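Local coordinates for endo-beta-1,2-glucanase (Talaromyces funiculosus, PDB 6IMV), which hydrolyses beta-1,2-glucans at internal linkages as an endo-acting glycoside hydrolase, and is captured here with sophorose, at residues Trp171-Phe176 against Gln196-Tyr201; Ser81-Gln86 against Gln125-Phe130; Ala180-Asn185 against Val451-Lys456. All coordinates share one frame; numbering follows the deposited sequence.

Contact 1 (Trp171-Phe176 against Gln196-Tyr201); sequences WAVYAF and QTWMDY. With NAG (2-acetamido-2-deoxy-beta-D-glucopyranose), chain F.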
loop_
_atom_site.group_PDB
_atom_site.type_symbol
_atom_site.label_atom_id
_atom_site.label_comp_id
_atom_site.label_asym_id
_atom_site.label_seq_id
_atom_site.Cartn_x
_atom_site.Cartn_y
_atom_site.Cartn_z
ATOM N N TRP A 171 9.587 5.896 3.934
ATOM C CA TRP A 171 9.794 4.865 4.969
ATOM C C TRP A 171 10.121 3.518 4.308
ATOM O O TRP A 171 10.811 2.696 4.906
ATOM C CB TRP A 171 8.607 4.789 5.939
ATOM C CG TRP A 171 8.522 5.991 6.828
ATOM C CD1 TRP A 171 7.627 7.017 6.731
ATOM C CD2 TRP A 171 9.394 6.324 7.929
ATOM N NE1 TRP A 171 7.875 7.952 7.696
ATOM C CE2 TRP A 171 8.950 7.555 8.448
ATOM C CE3 TRP A 171 10.497 5.704 8.524
ATOM C CZ2 TRP A 171 9.563 8.176 9.532
ATOM C CZ3 TRP A 171 11.118 6.319 9.590
ATOM C CH2 TRP A 171 10.646 7.533 10.094
ATOM N N ALA A 172 9.657 3.296 3.072
ATOM C CA ALA A 172 10.014 2.071 2.348
ATOM C C ALA A 172 11.519 2.081 2.031
ATOM O O ALA A 172 12.211 1.079 2.210
ATOM C CB ALA A 172 9.174 1.915 1.106
ATOM N N VAL A 173 12.019 3.234 1.579
ATOM C CA VAL A 173 13.440 3.415 1.261
ATOM C C VAL A 173 14.276 3.286 2.541
ATOM O O VAL A 173 15.347 2.697 2.523
ATOM C CB VAL A 173 13.692 4.742 0.519
ATOM C CG1 VAL A 173 15.174 5.100 0.466
ATOM C CG2 VAL A 173 13.109 4.705 -0.887
ATOM N N TYR A 174 13.768 3.850 3.639
ATOM C CA TYR A 174 14.374 3.759 4.976
ATOM C C TYR A 174 14.589 2.279 5.333
ATOM O O TYR A 174 15.701 1.879 5.722
ATOM C CB TYR A 174 13.469 4.506 5.960
ATOM C CG TYR A 174 14.012 4.798 7.337
ATOM C CD1 TYR A 174 14.650 5.999 7.612
ATOM C CD2 TYR A 174 13.787 3.931 8.394
ATOM C CE1 TYR A 174 15.088 6.311 8.889
ATOM C CE2 TYR A 174 14.220 4.227 9.680
ATOM C CZ TYR A 174 14.881 5.418 9.927
ATOM O OH TYR A 174 15.304 5.714 11.193
ATOM N N ALA A 175 13.544 1.463 5.146
ATOM C CA ALA A 175 13.606 -0.003 5.357
ATOM C C ALA A 175 14.652 -0.655 4.443
ATOM O O ALA A 175 15.457 -1.480 4.899
ATOM C CB ALA A 175 12.256 -0.626 5.125
ATOM N N PHE A 176 14.601 -0.316 3.150
ATOM C CA PHE A 176 15.461 -0.937 2.155
ATOM C C PHE A 176 16.930 -0.705 2.517
ATOM O O PHE A 176 17.753 -1.615 2.395
ATOM C CB PHE A 176 15.185 -0.404 0.748
ATOM C CG PHE A 176 16.154 -0.934 -0.270
ATOM C CD1 PHE A 176 15.950 -2.171 -0.860
ATOM C CD2 PHE A 176 17.297 -0.221 -0.601
ATOM C CE1 PHE A 176 16.862 -2.674 -1.776
ATOM C CE2 PHE A 176 18.207 -0.725 -1.517
ATOM C CZ PHE A 176 17.983 -1.945 -2.111
ATOM N N GLN A 196 20.561 6.429 0.729
ATOM C CA GLN A 196 20.559 7.257 1.941
ATOM C C GLN A 196 20.705 8.737 1.536
ATOM O O GLN A 196 20.005 9.606 2.064
ATOM C CB GLN A 196 21.640 6.787 2.926
ATOM C CG GLN A 196 21.713 7.599 4.222
ATOM C CD GLN A 196 20.699 7.199 5.272
ATOM O OE1 GLN A 196 20.571 6.028 5.643
ATOM N NE2 GLN A 196 19.982 8.186 5.799
ATOM N N THR A 197 21.589 9.008 0.569
ATOM C CA THR A 197 21.804 10.366 0.042
ATOM C C THR A 197 20.502 10.918 -0.553
ATOM O O THR A 197 20.142 12.076 -0.297
ATOM C CB THR A 197 22.951 10.375 -0.971
ATOM O OG1 THR A 197 24.091 9.941 -0.234
ATOM C CG2 THR A 197 23.216 11.733 -1.585
ATOM N N TRP A 198 19.816 10.108 -1.374
ATOM C CA TRP A 198 18.546 10.526 -1.971
ATOM C C TRP A 198 17.545 10.848 -0.849
ATOM O O TRP A 198 16.934 11.904 -0.829
ATOM C CB TRP A 198 17.991 9.466 -2.947
ATOM C CG TRP A 198 16.625 9.823 -3.446
ATOM C CD1 TRP A 198 16.321 10.623 -4.510
ATOM C CD2 TRP A 198 15.368 9.461 -2.846
ATOM N NE1 TRP A 198 14.966 10.793 -4.602
ATOM C CE2 TRP A 198 14.357 10.082 -3.605
ATOM C CE3 TRP A 198 14.998 8.681 -1.739
ATOM C CZ2 TRP A 198 13.004 9.934 -3.301
ATOM C CZ3 TRP A 198 13.660 8.534 -1.444
ATOM C CH2 TRP A 198 12.681 9.161 -2.212
ATOM N N MET A 199 17.403 9.912 0.094
ATOM C CA MET A 199 16.426 10.005 1.167
ATOM C C MET A 199 16.724 11.226 2.042
ATOM O O MET A 199 15.802 11.951 2.453
ATOM C CB MET A 199 16.475 8.739 2.025
ATOM C CG MET A 199 15.352 8.625 3.007
ATOM S SD MET A 199 15.437 7.079 3.936
ATOM C CE MET A 199 16.883 7.379 4.952
ATOM N N ASP A 200 18.011 11.454 2.318
ATOM C CA ASP A 200 18.445 12.544 3.197
ATOM C C ASP A 200 18.127 13.899 2.555
ATOM O O ASP A 200 17.825 14.863 3.263
ATOM C CB ASP A 200 19.936 12.447 3.553
ATOM C CG ASP A 200 20.260 11.365 4.571
ATOM O OD1 ASP A 200 19.327 10.880 5.230
ATOM O OD2 ASP A 200 21.451 11.011 4.692
ATOM N N TYR A 201 18.183 13.977 1.223
ATOM C CA TYR A 201 17.926 15.243 0.542
ATOM C C TYR A 201 16.480 15.703 0.796
ATOM O O TYR A 201 16.230 16.908 0.995
ATOM C CB TYR A 201 18.257 15.138 -0.947
ATOM C CG TYR A 201 17.935 16.396 -1.708
ATOM C CD1 TYR A 201 18.618 17.576 -1.456
ATOM C CD2 TYR A 201 16.914 16.420 -2.643
ATOM C CE1 TYR A 201 18.313 18.747 -2.131
ATOM C CE2 TYR A 201 16.605 17.577 -3.339
ATOM C CZ TYR A 201 17.304 18.743 -3.076
ATOM O OH TYR A 201 16.973 19.875 -3.753
HETATM C C1 NAG F . 18.636 17.254 -6.598
HETATM C C2 NAG F . 19.895 16.774 -5.912
HETATM C C3 NAG F . 20.494 17.914 -5.100
HETATM C C4 NAG F . 20.713 19.146 -5.966
HETATM C C5 NAG F . 19.404 19.476 -6.652
HETATM C C6 NAG F . 19.474 20.703 -7.557
HETATM C C7 NAG F . 20.182 14.509 -5.033
HETATM C C8 NAG F . 19.650 13.516 -4.044
HETATM N N2 NAG F . 19.557 15.667 -5.056
HETATM O O3 NAG F . 21.711 17.467 -4.530
HETATM O O4 NAG F . 21.121 20.258 -5.157
HETATM O O5 NAG F . 19.022 18.341 -7.419
HETATM O O6 NAG F . 19.880 20.250 -8.854
HETATM O O7 NAG F . 21.133 14.252 -5.737
#

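Contact 2 (Ser81-Gln86 against Gln125-Phe130); sequences SKESLQ and QTYLRF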
loop_
_atom_site.group_PDB
_atom_site.type_symbol
_atom_site.label_atom_id
_atom_site.label_comp_id
_atom_site.label_asym_id
_atom_site.label_seq_id
_atom_site.Cartn_x
_atom_site.Cartn_y
_atom_site.Cartn_z
ATOM N N SER A 81 3.544 6.001 -4.211
ATOM C CA SER A 81 2.756 5.004 -3.483
ATOM C C SER A 81 3.011 3.586 -4.029
ATOM O O SER A 81 3.183 2.638 -3.249
ATOM C CB SER A 81 1.292 5.370 -3.537
ATOM O OG SER A 81 0.938 5.812 -4.844
ATOM N N LYS A 82 3.061 3.434 -5.356
ATOM C CA LYS A 82 3.355 2.120 -5.971
ATOM C C LYS A 82 4.853 1.810 -5.822
ATOM O O LYS A 82 5.244 0.680 -5.566
ATOM C CB LYS A 82 2.933 2.076 -7.445
ATOM C CG LYS A 82 1.457 2.372 -7.693
ATOM C CD LYS A 82 1.153 3.833 -7.954
ATOM C CE LYS A 82 -0.314 4.165 -7.787
ATOM N NZ LYS A 82 -0.778 3.897 -6.401
ATOM N N GLU A 83 5.690 2.835 -5.964
ATOM C CA GLU A 83 7.120 2.726 -5.678
ATOM C C GLU A 83 7.352 2.131 -4.283
ATOM O O GLU A 83 8.219 1.302 -4.116
ATOM C CB GLU A 83 7.790 4.093 -5.785
ATOM C CG GLU A 83 7.842 4.635 -7.197
ATOM C CD GLU A 83 8.792 3.908 -8.127
ATOM O OE1 GLU A 83 10.019 3.975 -7.889
ATOM O OE2 GLU A 83 8.302 3.278 -9.093
ATOM N N SER A 84 6.556 2.559 -3.299
ATOM C CA SER A 84 6.692 2.111 -1.912
ATOM C C SER A 84 6.453 0.598 -1.810
ATOM O O SER A 84 7.168 -0.075 -1.067
ATOM C CB SER A 84 5.801 2.915 -0.973
ATOM O OG SER A 84 4.480 2.414 -0.966
ATOM N N LEU A 85 5.510 0.061 -2.602
ATOM C CA LEU A 85 5.186 -1.368 -2.574
ATOM C C LEU A 85 6.330 -2.188 -3.189
ATOM O O LEU A 85 6.685 -3.247 -2.667
ATOM C CB LEU A 85 3.856 -1.620 -3.284
ATOM C CG LEU A 85 2.624 -1.045 -2.579
ATOM C CD1 LEU A 85 1.379 -1.179 -3.448
ATOM C CD2 LEU A 85 2.395 -1.709 -1.227
ATOM N N GLN A 86 6.907 -1.677 -4.278
ATOM C CA GLN A 86 8.010 -2.309 -4.976
ATOM C C GLN A 86 9.260 -2.293 -4.084
ATOM O O GLN A 86 9.941 -3.308 -3.930
ATOM C CB GLN A 86 8.238 -1.574 -6.298
ATOM C CG GLN A 86 9.366 -2.131 -7.150
ATOM C CD GLN A 86 9.593 -1.292 -8.384
ATOM O OE1 GLN A 86 9.184 -0.137 -8.455
ATOM N NE2 GLN A 86 10.260 -1.869 -9.368
ATOM N N GLN A 125 19.145 5.818 -10.347
ATOM C CA GLN A 125 19.665 6.604 -11.474
ATOM C C GLN A 125 18.520 7.446 -12.074
ATOM O O GLN A 125 18.682 8.639 -12.306
ATOM C CB GLN A 125 20.332 5.700 -12.513
ATOM C CG GLN A 125 21.618 5.059 -12.014
ATOM C CD GLN A 125 22.273 4.154 -13.029
ATOM O OE1 GLN A 125 22.449 4.506 -14.188
ATOM N NE2 GLN A 125 22.662 2.971 -12.586
ATOM N N THR A 126 17.353 6.818 -12.275
ATOM C CA THR A 126 16.182 7.467 -12.857
ATOM C C THR A 126 15.650 8.576 -11.936
ATOM O O THR A 126 15.319 9.679 -12.417
ATOM C CB THR A 126 15.091 6.441 -13.172
ATOM O OG1 THR A 126 15.686 5.421 -13.986
ATOM C CG2 THR A 126 13.898 7.063 -13.863
ATOM N N TYR A 127 15.564 8.291 -10.628
ATOM C CA TYR A 127 15.161 9.275 -9.618
ATOM C C TYR A 127 16.046 10.524 -9.727
ATOM O O TYR A 127 15.548 11.640 -9.647
ATOM C CB TYR A 127 15.274 8.709 -8.198
ATOM C CG TYR A 127 14.118 7.885 -7.677
ATOM C CD1 TYR A 127 13.416 6.994 -8.481
ATOM C CD2 TYR A 127 13.784 7.933 -6.333
ATOM C CE1 TYR A 127 12.382 6.220 -7.969
ATOM C CE2 TYR A 127 12.756 7.168 -5.803
ATOM C CZ TYR A 127 12.054 6.304 -6.623
ATOM O OH TYR A 127 11.051 5.558 -6.083
ATOM N N LEU A 128 17.361 10.314 -9.893
ATOM C CA LEU A 128 18.340 11.401 -9.870
ATOM C C LEU A 128 18.266 12.232 -11.166
ATOM O O LEU A 128 18.400 13.455 -11.103
ATOM C CB LEU A 128 19.746 10.826 -9.643
ATOM C CG LEU A 128 20.014 10.208 -8.265
ATOM C CD1 LEU A 128 21.492 9.902 -8.074
ATOM C CD2 LEU A 128 19.536 11.093 -7.124
ATOM N N ARG A 129 18.036 11.588 -12.317
ATOM C CA ARG A 129 17.812 12.289 -13.597
ATOM C C ARG A 129 16.542 13.148 -13.502
ATOM O O ARG A 129 16.494 14.269 -14.015
ATOM C CB ARG A 129 17.694 11.306 -14.770
ATOM C CG ARG A 129 18.983 10.583 -15.137
ATOM C CD ARG A 129 18.902 9.900 -16.503
ATOM N NE ARG A 129 17.758 8.999 -16.662
ATOM C CZ ARG A 129 17.712 7.734 -16.237
ATOM N NH1 ARG A 129 18.749 7.199 -15.606
ATOM N NH2 ARG A 129 16.632 6.999 -16.461
ATOM N N PHE A 130 15.507 12.618 -12.843
ATOM C CA PHE A 130 14.258 13.352 -12.647
ATOM C C PHE A 130 14.500 14.598 -11.787
ATOM O O PHE A 130 13.977 15.674 -12.081
ATOM C CB PHE A 130 13.189 12.474 -11.991
ATOM C CG PHE A 130 11.888 13.203 -11.770
ATOM C CD1 PHE A 130 11.027 13.441 -12.827
ATOM C CD2 PHE A 130 11.545 13.680 -10.512
ATOM C CE1 PHE A 130 9.837 14.130 -12.629
ATOM C CE2 PHE A 130 10.355 14.368 -10.315
ATOM C CZ PHE A 130 9.502 14.587 -11.373
#

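Contact 3 (Ala180-Asn185 against Val451-Lys456); sequences AENTSN and VSQKMK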
loop_
_atom_site.group_PDB
_atom_site.type_symbol
_atom_site.label_atom_id
_atom_site.label_comp_id
_atom_site.label_asym_id
_atom_site.label_seq_id
_atom_site.Cartn_x
_atom_site.Cartn_y
_atom_site.Cartn_z
ATOM N N ALA A 180 19.625 -3.627 3.186
ATOM C CA ALA A 180 20.834 -3.723 2.373
ATOM C C ALA A 180 22.079 -3.723 3.270
ATOM O O ALA A 180 22.992 -4.527 3.064
ATOM C CB ALA A 180 20.877 -2.598 1.380
ATOM N N GLU A 181 22.095 -2.843 4.277
ATOM C CA GLU A 181 23.239 -2.722 5.187
ATOM C C GLU A 181 23.335 -3.966 6.085
ATOM O O GLU A 181 24.441 -4.418 6.367
ATOM C CB GLU A 181 23.172 -1.397 5.948
ATOM C CG GLU A 181 23.471 -0.213 5.043
ATOM C CD GLU A 181 23.206 1.171 5.613
ATOM O OE1 GLU A 181 22.786 1.266 6.782
ATOM O OE2 GLU A 181 23.418 2.156 4.873
ATOM N N ASN A 182 22.193 -4.571 6.432
ATOM C CA ASN A 182 22.155 -5.778 7.254
ATOM C C ASN A 182 22.844 -6.971 6.571
ATOM O O ASN A 182 23.172 -7.923 7.264
ATOM C CB ASN A 182 20.726 -6.186 7.623
ATOM C CG ASN A 182 20.152 -5.380 8.766
ATOM O OD1 ASN A 182 20.865 -4.603 9.397
ATOM N ND2 ASN A 182 18.865 -5.557 9.034
ATOM N N THR A 183 23.035 -6.941 5.243
ATOM C CA THR A 183 23.644 -8.063 4.513
ATOM C C THR A 183 25.169 -8.115 4.697
ATOM O O THR A 183 25.770 -9.148 4.416
ATOM C CB THR A 183 23.385 -8.005 3.000
ATOM O OG1 THR A 183 24.006 -6.829 2.478
ATOM C CG2 THR A 183 21.920 -8.026 2.627
ATOM N N SER A 184 25.798 -6.992 5.064
ATOM C CA SER A 184 27.280 -6.866 5.090
ATOM C C SER A 184 27.925 -7.054 3.699
ATOM O O SER A 184 29.144 -7.096 3.590
ATOM C CB SER A 184 27.899 -7.809 6.093
ATOM O OG SER A 184 27.599 -7.396 7.415
ATOM N N ASN A 185 27.121 -7.140 2.633
ATOM C CA ASN A 185 27.617 -7.229 1.256
ATOM C C ASN A 185 28.033 -5.820 0.821
ATOM O O ASN A 185 27.231 -4.884 0.920
ATOM C CB ASN A 185 26.560 -7.845 0.335
ATOM C CG ASN A 185 26.924 -7.822 -1.131
ATOM O OD1 ASN A 185 27.303 -6.793 -1.683
ATOM N ND2 ASN A 185 26.764 -8.955 -1.787
ATOM N N VAL A 451 12.342 -0.992 9.821
ATOM C CA VAL A 451 12.241 0.426 10.113
ATOM C C VAL A 451 12.540 0.639 11.602
ATOM O O VAL A 451 13.278 1.547 11.963
ATOM C CB VAL A 451 10.867 0.978 9.690
ATOM C CG1 VAL A 451 10.579 2.350 10.284
ATOM C CG2 VAL A 451 10.752 1.003 8.175
ATOM N N SER A 452 11.972 -0.223 12.452
ATOM C CA SER A 452 12.176 -0.177 13.897
ATOM C C SER A 452 13.676 -0.280 14.243
ATOM O O SER A 452 14.184 0.423 15.129
ATOM C CB SER A 452 11.345 -1.278 14.544
ATOM O OG SER A 452 11.666 -1.416 15.902
ATOM N N GLN A 453 14.396 -1.160 13.543
ATOM C CA GLN A 453 15.830 -1.353 13.796
ATOM C C GLN A 453 16.589 -0.035 13.573
ATOM O O GLN A 453 17.385 0.395 14.410
ATOM C CB GLN A 453 16.358 -2.456 12.887
ATOM C CG GLN A 453 17.819 -2.800 13.123
ATOM C CD GLN A 453 18.336 -3.678 12.012
ATOM O OE1 GLN A 453 17.565 -4.249 11.238
ATOM N NE2 GLN A 453 19.653 -3.788 11.927
ATOM N N LYS A 454 16.306 0.617 12.443
ATOM C CA LYS A 454 17.000 1.834 12.030
ATOM C C LYS A 454 16.557 3.001 12.926
ATOM O O LYS A 454 17.373 3.833 13.315
ATOM C CB LYS A 454 16.746 2.069 10.538
ATOM C CG LYS A 454 17.570 3.169 9.881
ATOM C CD LYS A 454 17.436 3.156 8.367
ATOM C CE LYS A 454 17.960 4.414 7.704
ATOM N NZ LYS A 454 19.407 4.611 7.956
ATOM N N MET A 455 15.267 3.045 13.276
ATOM C CA MET A 455 14.745 4.074 14.187
ATOM C C MET A 455 15.461 3.987 15.544
ATOM O O MET A 455 15.822 5.013 16.131
ATOM C CB MET A 455 13.236 3.923 14.397
ATOM C CG MET A 455 12.408 4.317 13.180
ATOM S SD MET A 455 10.631 4.198 13.530
ATOM C CE MET A 455 10.348 5.797 14.282
ATOM N N LYS A 456 15.667 2.763 16.038
ATOM C CA LYS A 456 16.359 2.542 17.313
ATOM C C LYS A 456 17.813 3.015 17.194
ATOM O O LYS A 456 18.313 3.711 18.073
ATOM C CB LYS A 456 16.274 1.075 17.732
ATOM C CG LYS A 456 14.924 0.681 18.315
ATOM C CD LYS A 456 14.741 -0.814 18.481
ATOM C CE LYS A 456 13.398 -1.156 19.083
ATOM N NZ LYS A 456 13.166 -2.617 19.090
HETATM O O HOH W 1 20.444 1.984 8.190
#

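Contact 1 (Trp171-Phe176 against Gln196-Tyr201)
A helical hairpin in the alpha-helical barrel brings Val173 and Tyr174 of helix 163-182 against Trp198 and Met199 of helix 186-210. The two helices follow one another in the chain and run roughly antiparallel; over these segments their axes lie 10.2 Å apart at an angle of 149°. All four residues are buried, and what joins them is apolar. Val173 serves both neighbours through its two branches: CG2 meets the indole of Trp198 at CZ3, 3.9 Å away, while CG1 rests on Met199 SD at 4.0 Å. A beta-branched valine suits this place because its two methyls diverge from a short stem. Met199 keeps CG anti to its backbone N (chi1 -170°) and its chain straight as far as SD, which carries the sulfur to the opposing helix, 3.6 Å from Tyr174 CA. The bend at chi3 then swings the methyl round to the phenol, where CE touches Tyr174 CD1 at 3.7 Å. The sulfur itself lies at the ring edge, 5.2 Å from the centroid of the Tyr174 ring, a Met-aromatic contact. Trp171 CZ3 sits over the centre of one face of that ring, and the hydroxyl of Tyr174 bonds to Glu458, so the phenol is held at its face, edge and end. Beyond Trp198 the helix faces a sugar attached to the protein: the N-acetylglucosamine lies over one face of Tyr201, its amide N2 3.7 Å from Tyr201 CD2, and its acetyl methyl C8 is 3.8 Å from Trp198 CA.

Contact 2 (Ser81-Gln86 against Gln125-Phe130)
The ring of Tyr127 receives Glu83 at its edge, with OE1 of the carboxylate near the ring plane beside the hydroxyl, and it makes an edge-to-face pair with Trp198; carboxylate and phenol planes are turned 48° apart. This meeting ties helix 80-94 to helix 112-133 within the alpha-helical barrel. The backbones stay far from each other, the nearest CA atoms being those of Glu83 and Tyr127 at 11.1 Å, so a long, rigid tyrosine is well suited to span the gap. Its hydroxyl donates to the carboxylate, Tyr127 OH to Glu83 OE1, over 2.6 Å, and OE1 accepts with its anti lone pair, the one facing away from the other oxygen. A bend at chi2 (-70°) turns the carboxylate of Glu83 round to the hydroxyl; its CG also lies 3.5 Å from Tyr127 OH. The buried carboxylate has further partners: Lys123 NZ forms a salt bridge with OE1, and Ser58 OG bonds to OE2. Together they fix its rotation, Ser58 tying it to strand 57-64 and Lys123 to helix 112-133, while Leu169 of helix 163-182 packs against both Glu83 and Tyr127. With Glu83 cut back to an alanine, the Tyr127 hydroxyl would probably lose its acceptor and the Lys123 ammonium this carboxylate as its mate. Next to Glu83 in the chain, Lys82 belongs to the glucose pocket, where it touches the bound sugar and pairs with Asp434. Its ammonium is also steadied from within its own helix, NZ lying 3.0 Å from Ser81 OG.

Contact 3 (Ala180-Asn185 against Val451-Lys456)
Two amide-to-amide hydrogen bonds carry this surface contact, joining Asn182 and Gln453 in a closed, nearly coplanar pair. Asn182 ND2 donates to Gln453 OE1 over 2.9 Å in an almost straight bond (174°), and Gln453 NE2 returns one to Asn182 OD1, also at 2.9 Å; each donor lies in the carbonyl plane on a lone pair. An amide suits both positions because it offers a donor and an acceptor side by side. Gln453, its CG anti to the backbone N (chi1 -176°), stretches out to meet the shorter asparagine, whose OD1 also accepts from Gln178 NE2.

The charged groups meet through water: one molecule donates to Glu181 OE1 and accepts from Lys454 NZ, each 2.8 Å away. The two charges stay 4.9 Å apart between Glu181 OE1 and Lys454 NZ, and Lys454 forms its direct salt bridge with Glu458.

Within the turn, Thr183 OG1 accepts from Asn185 N in an ST turn, and Asn185 caps the following helix. The contact thus ties the C-terminal end of helix 163-182, just before the chain turns into helix 186-210, to helix 448-457, which itself packs on helix 461-475.

How the contacts relate
Helix 163-182 is shared by contacts 1 and 3, whose centres are 12 Å apart and which touch directly: Gln196 OE1 and Lys454 NZ, 3.0 Å apart, probably form a hydrogen bond, and Lys454 also makes a cation-pi contact with Tyr174. Contact 2 lies 11 Å from contact 1, centre to centre, and meets it where Trp198 CE2 comes within 3.5 Å of Tyr127 CD2. Contacts 2 and 3 do not touch; their nearest atoms are about 10 Å apart. Contact 2 is the one that holds a pocket residue, Lys82, with the Glu83 side chain about 11 Å from a bound glucose; contacts 1 and 2 both reach a protein-attached glycan, through Trp198 and Tyr201 and through Leu128.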